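Local coordinates for cerato-platanin-like protein (Moniliophthora perniciosa, PDB 3SUL) that is of unknown function but is a secreted fungal protein of the cerato-platanin family, built on a double-psi beta barrel, at residues N29-K34 and H76-D81; D95-G100 and I108-T113. All coordinates share one frame; numbering follows the deposited sequence.

Contact 1 of 2, residues N29-K34 and H76-D81; sequences NGMLTK and HVVGVD
Met31 is the single residue of 29-34 that reaches strand 73-80, and it does so with two separate parts of its side chain. CG, near the root, lies 3.9 Å from Val80 CG1, while the terminal methyl CE lies 4.1 Å from Val78 CG1. The thioether chain is turned at every bond: CG stands anti to the carbonyl carbon, and further bends at chi2 and chi3 (-62° and -70°) bring CG beside Val80 and CE beside Val78. It runs across Val80 at about a right angle and meets Val78 more obliquely. The two valines differ in rotation. Val78 has CG1 anti to the backbone N, whereas Val80 has CG1 anti to the carbonyl carbon, yet in both it is the CG1 methyl that meets the methionine. All three residues are buried, and no hydrogen bond crosses between the segments.

Bonds within the turn and to neighbouring loops accompany this packing. The nearly straight side chain of Lys34 reaches back across the turn, bringing NZ to Asn29 O at 2.8 Å from above the carbonyl plane, and Lys34 N bonds to Gly30 O at 3.2 Å. Met31 is also backbone-bonded to Cys24, whose disulfide partner is Cys60.

Phe19 touches both Met31 and Val80, Cys120 lies against Val78, and Val46 of strand 45-49 meets both valines. The loop between strands 4-8 and 45-49 is thereby packed against strand 73-80 of the family's double-psi beta barrel, where that strand approaches its corner at Asp81.

Contact 2 of 2, residues D95-G100 and I108-T113; sequences DDLTNG and IDVTAT
Two pairs of side chains meet here through methyl groups, Thr98 with Ile108 and Leu97 with Val110. The nearest approach is that of Thr98 CG2 to Ile108 CD1, 3.7 Å, the two side chains meeting at a slant. Ile108 carries CG1 between its backbone N and carbonyl carbon (chi1 61°) and then runs straight out, which pushes CD1 forward to segment 95-100. Leu97 CD1 rests 3.9 Å from Val110 CG1, with the two side chains roughly perpendicular, and the same methyl stands 4.2 Å from Ile108 CD1. That leucine methyl thus bridges the neighbouring inward-facing strand positions. Leu97 chi1, -93°, lies well away from a staggered value while CD1 sits against both strand residues.

Threonine divides its branches by chemistry. CG2 goes to the isoleucine, while OG1 is hydrogen-bonded to Met94 O and to Gln101 N, so the hydroxyl is satisfied without the strand. Asn99 is the first residue to leave helical phi/psi: its phi is positive, and Gly100 N returns to Asp95 O at 2.8 Å, accompanied by a weak bond from Asn99 N to Asp96 O. This is a Schellman motif, and it turns the chain away directly after the two residues that face the strand.

Leu6 of strand 4-8 touches Leu97, Ile108 and Val110, and Trp68 of strand 63-68 lies against both Thr98 and Ile108. Helix 91-98 therefore packs on strand 107-115 and its two neighbours, an apolar helix-on-sheet contact belonging to the double-psi beta barrel that defines the cerato-platanin fold.

Overall arrangement
Contact 1 is complete along the chain before contact 2 begins, and the two lie on opposite sides of the protein's centre. Their own centres are 20 Å apart and their nearest atoms about 6 Å, without touching. One sheet joins them: strand 73-80 of contact 1 and strand 107-115 of contact 2 both pair with strand 63-68, which lies between them. Helix 91-98 touches strand 73-80 as well, through Asp96 and Leu97 on Ile75. The loop at 29-34 and helix 91-98 thus pack on the same sheet of the double-psi barrel, each on its own side of the centre.

Contact 1 of 2, residues N29-K34 and H76-D81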
# COMPACT_ATOMS: atom_id res chain seq x y z
N ASN A 29 -11.63 -8.56 -8.07
CA ASN A 29 -10.29 -8.10 -7.71
C ASN A 29 -10.18 -7.61 -6.29
O ASN A 29 -9.13 -7.20 -5.87
CB ASN A 29 -9.90 -6.98 -8.64
CG ASN A 29 -9.82 -7.46 -10.06
OD1 ASN A 29 -9.36 -8.57 -10.28
ND2 ASN A 29 -10.38 -6.68 -11.02
N GLY A 30 -11.33 -7.48 -5.62
CA GLY A 30 -11.33 -6.85 -4.32
C GLY A 30 -10.75 -7.77 -3.27
O GLY A 30 -10.84 -8.96 -3.39
N MET A 31 -10.27 -7.13 -2.19
CA MET A 31 -9.57 -7.91 -1.17
C MET A 31 -10.59 -8.68 -0.40
O MET A 31 -10.21 -9.77 0.07
CB MET A 31 -8.81 -6.97 -0.27
CG MET A 31 -7.77 -6.10 -1.06
SD MET A 31 -6.57 -7.17 -1.80
CE MET A 31 -5.71 -7.73 -0.29
N LEU A 32 -11.83 -8.20 -0.26
CA LEU A 32 -12.86 -9.05 0.46
C LEU A 32 -13.00 -10.38 -0.24
O LEU A 32 -13.05 -11.46 0.37
CB LEU A 32 -14.20 -8.32 0.56
CG LEU A 32 -14.15 -7.01 1.31
CD1 LEU A 32 -15.44 -6.23 1.10
CD2 LEU A 32 -13.93 -7.23 2.84
N THR A 33 -13.14 -10.34 -1.58
CA THR A 33 -13.35 -11.53 -2.35
C THR A 33 -12.18 -12.46 -2.17
O THR A 33 -12.36 -13.65 -2.21
CB THR A 33 -13.55 -11.11 -3.78
OG1 THR A 33 -14.57 -10.08 -3.70
CG2 THR A 33 -14.06 -12.31 -4.61
N LYS A 34 -11.01 -11.88 -2.04
CA LYS A 34 -9.74 -12.67 -1.97
C LYS A 34 -9.56 -13.14 -0.57
O LYS A 34 -8.57 -13.81 -0.30
CB LYS A 34 -8.56 -11.81 -2.36
CG LYS A 34 -8.63 -11.45 -3.81
CD LYS A 34 -7.68 -10.35 -4.19
CE LYS A 34 -7.65 -10.31 -5.71
NZ LYS A 34 -7.08 -9.01 -6.26
N HIS A 76 7.29 -4.00 0.83
CA HIS A 76 6.25 -4.45 -0.08
C HIS A 76 4.90 -3.91 0.35
O HIS A 76 4.54 -3.93 1.52
CB HIS A 76 6.25 -5.94 -0.16
CG HIS A 76 7.47 -6.48 -0.84
ND1 HIS A 76 8.65 -6.75 -0.17
CD2 HIS A 76 7.68 -6.81 -2.14
CE1 HIS A 76 9.53 -7.22 -1.04
NE2 HIS A 76 8.98 -7.25 -2.24
N VAL A 77 4.19 -3.35 -0.59
CA VAL A 77 2.87 -2.79 -0.32
C VAL A 77 1.86 -3.40 -1.25
O VAL A 77 2.09 -3.53 -2.46
CB VAL A 77 2.94 -1.22 -0.42
CG1 VAL A 77 1.53 -0.64 -0.26
CG2 VAL A 77 3.91 -0.72 0.68
N VAL A 78 0.70 -3.77 -0.70
CA VAL A 78 -0.40 -4.27 -1.52
C VAL A 78 -1.29 -3.08 -1.76
O VAL A 78 -1.73 -2.39 -0.81
CB VAL A 78 -1.21 -5.31 -0.80
CG1 VAL A 78 -2.41 -5.77 -1.69
CG2 VAL A 78 -0.30 -6.47 -0.57
N GLY A 79 -1.55 -2.86 -3.04
CA GLY A 79 -2.41 -1.70 -3.46
C GLY A 79 -3.85 -2.11 -3.17
O GLY A 79 -4.31 -3.16 -3.58
N VAL A 80 -4.57 -1.28 -2.38
CA VAL A 80 -5.93 -1.67 -2.04
C VAL A 80 -6.87 -0.50 -2.17
O VAL A 80 -8.04 -0.65 -1.92
CB VAL A 80 -6.04 -2.18 -0.59
CG1 VAL A 80 -5.11 -3.36 -0.37
CG2 VAL A 80 -5.69 -1.10 0.42
N ASP A 81 -6.33 0.68 -2.50
CA ASP A 81 -7.21 1.84 -2.59
C ASP A 81 -6.67 2.84 -3.62
O ASP A 81 -5.56 2.76 -4.08
CB ASP A 81 -7.43 2.50 -1.22
CG ASP A 81 -8.72 3.32 -1.19
OD1 ASP A 81 -9.49 3.21 -2.18
OD2 ASP A 81 -8.92 4.02 -0.21

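Contact 2 of 2, residues D95-G100 and I108-T113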
# COMPACT_ATOMS: atom_id res chain seq x y z
N ASP A 95 7.65 4.72 8.20
CA ASP A 95 8.70 4.49 9.19
C ASP A 95 9.69 3.42 8.89
O ASP A 95 10.87 3.55 9.22
CB ASP A 95 8.12 4.25 10.60
CG ASP A 95 7.91 5.50 11.37
OD1 ASP A 95 8.55 6.56 11.07
OD2 ASP A 95 7.11 5.43 12.31
N ASP A 96 9.21 2.33 8.30
CA ASP A 96 10.05 1.26 7.87
C ASP A 96 11.04 1.80 6.83
O ASP A 96 12.27 1.68 7.00
CB ASP A 96 9.18 0.14 7.29
CG ASP A 96 9.95 -1.14 7.11
OD1 ASP A 96 11.17 -1.12 6.88
OD2 ASP A 96 9.32 -2.22 7.21
N LEU A 97 10.48 2.37 5.78
CA LEU A 97 11.21 2.89 4.64
C LEU A 97 12.24 3.89 5.08
O LEU A 97 13.34 3.86 4.55
CB LEU A 97 10.27 3.56 3.64
CG LEU A 97 9.68 2.76 2.48
CD1 LEU A 97 8.74 3.59 1.62
CD2 LEU A 97 10.77 2.11 1.58
N THR A 98 11.89 4.75 6.07
CA THR A 98 12.73 5.90 6.43
C THR A 98 13.48 5.77 7.74
O THR A 98 14.11 6.71 8.16
CB THR A 98 11.95 7.16 6.48
OG1 THR A 98 10.93 7.03 7.49
CG2 THR A 98 11.24 7.31 5.15
N ASN A 99 13.48 4.57 8.32
CA ASN A 99 14.15 4.36 9.59
C ASN A 99 13.64 5.40 10.62
O ASN A 99 14.42 6.13 11.27
CB ASN A 99 15.66 4.29 9.39
CG ASN A 99 16.12 2.86 9.02
OD1 ASN A 99 15.46 1.86 9.35
ND2 ASN A 99 17.26 2.76 8.33
N GLY A 100 12.31 5.46 10.66
CA GLY A 100 11.54 6.15 11.68
C GLY A 100 11.37 7.63 11.42
O GLY A 100 11.39 8.41 12.38
N ILE A 108 8.02 11.57 1.01
CA ILE A 108 9.31 11.28 0.40
C ILE A 108 9.06 10.93 -1.06
O ILE A 108 7.90 10.71 -1.49
CB ILE A 108 10.01 10.14 1.11
CG1 ILE A 108 9.17 8.83 1.03
CG2 ILE A 108 10.31 10.55 2.57
CD1 ILE A 108 9.84 7.65 1.71
N ASP A 109 10.13 10.93 -1.86
CA ASP A 109 10.04 10.33 -3.20
C ASP A 109 10.68 8.95 -3.14
O ASP A 109 11.76 8.76 -2.54
CB ASP A 109 10.77 11.16 -4.25
CG ASP A 109 9.84 12.16 -4.96
OD1 ASP A 109 9.57 11.99 -6.18
OD2 ASP A 109 9.38 13.10 -4.27
N VAL A 110 10.02 7.98 -3.76
CA VAL A 110 10.46 6.59 -3.64
C VAL A 110 10.41 6.04 -5.03
O VAL A 110 9.92 6.68 -5.93
CB VAL A 110 9.53 5.68 -2.77
CG1 VAL A 110 9.42 6.15 -1.29
CG2 VAL A 110 8.19 5.40 -3.49
N THR A 111 10.98 4.85 -5.17
CA THR A 111 11.01 4.09 -6.38
C THR A 111 10.22 2.81 -6.14
O THR A 111 10.36 2.21 -5.11
CB THR A 111 12.51 3.90 -6.81
OG1 THR A 111 12.60 3.08 -7.96
CG2 THR A 111 13.35 3.34 -5.69
N ALA A 112 9.37 2.40 -7.08
CA ALA A 112 8.49 1.24 -6.91
C ALA A 112 8.36 0.41 -8.16
O ALA A 112 8.39 0.96 -9.26
CB ALA A 112 7.10 1.66 -6.47
N THR A 113 8.18 -0.90 -7.97
CA THR A 113 8.12 -1.93 -8.98
C THR A 113 7.04 -2.92 -8.67
O THR A 113 6.98 -3.48 -7.59
CB THR A 113 9.49 -2.69 -9.10
OG1 THR A 113 10.42 -1.74 -9.59
CG2 THR A 113 9.43 -3.96 -10.02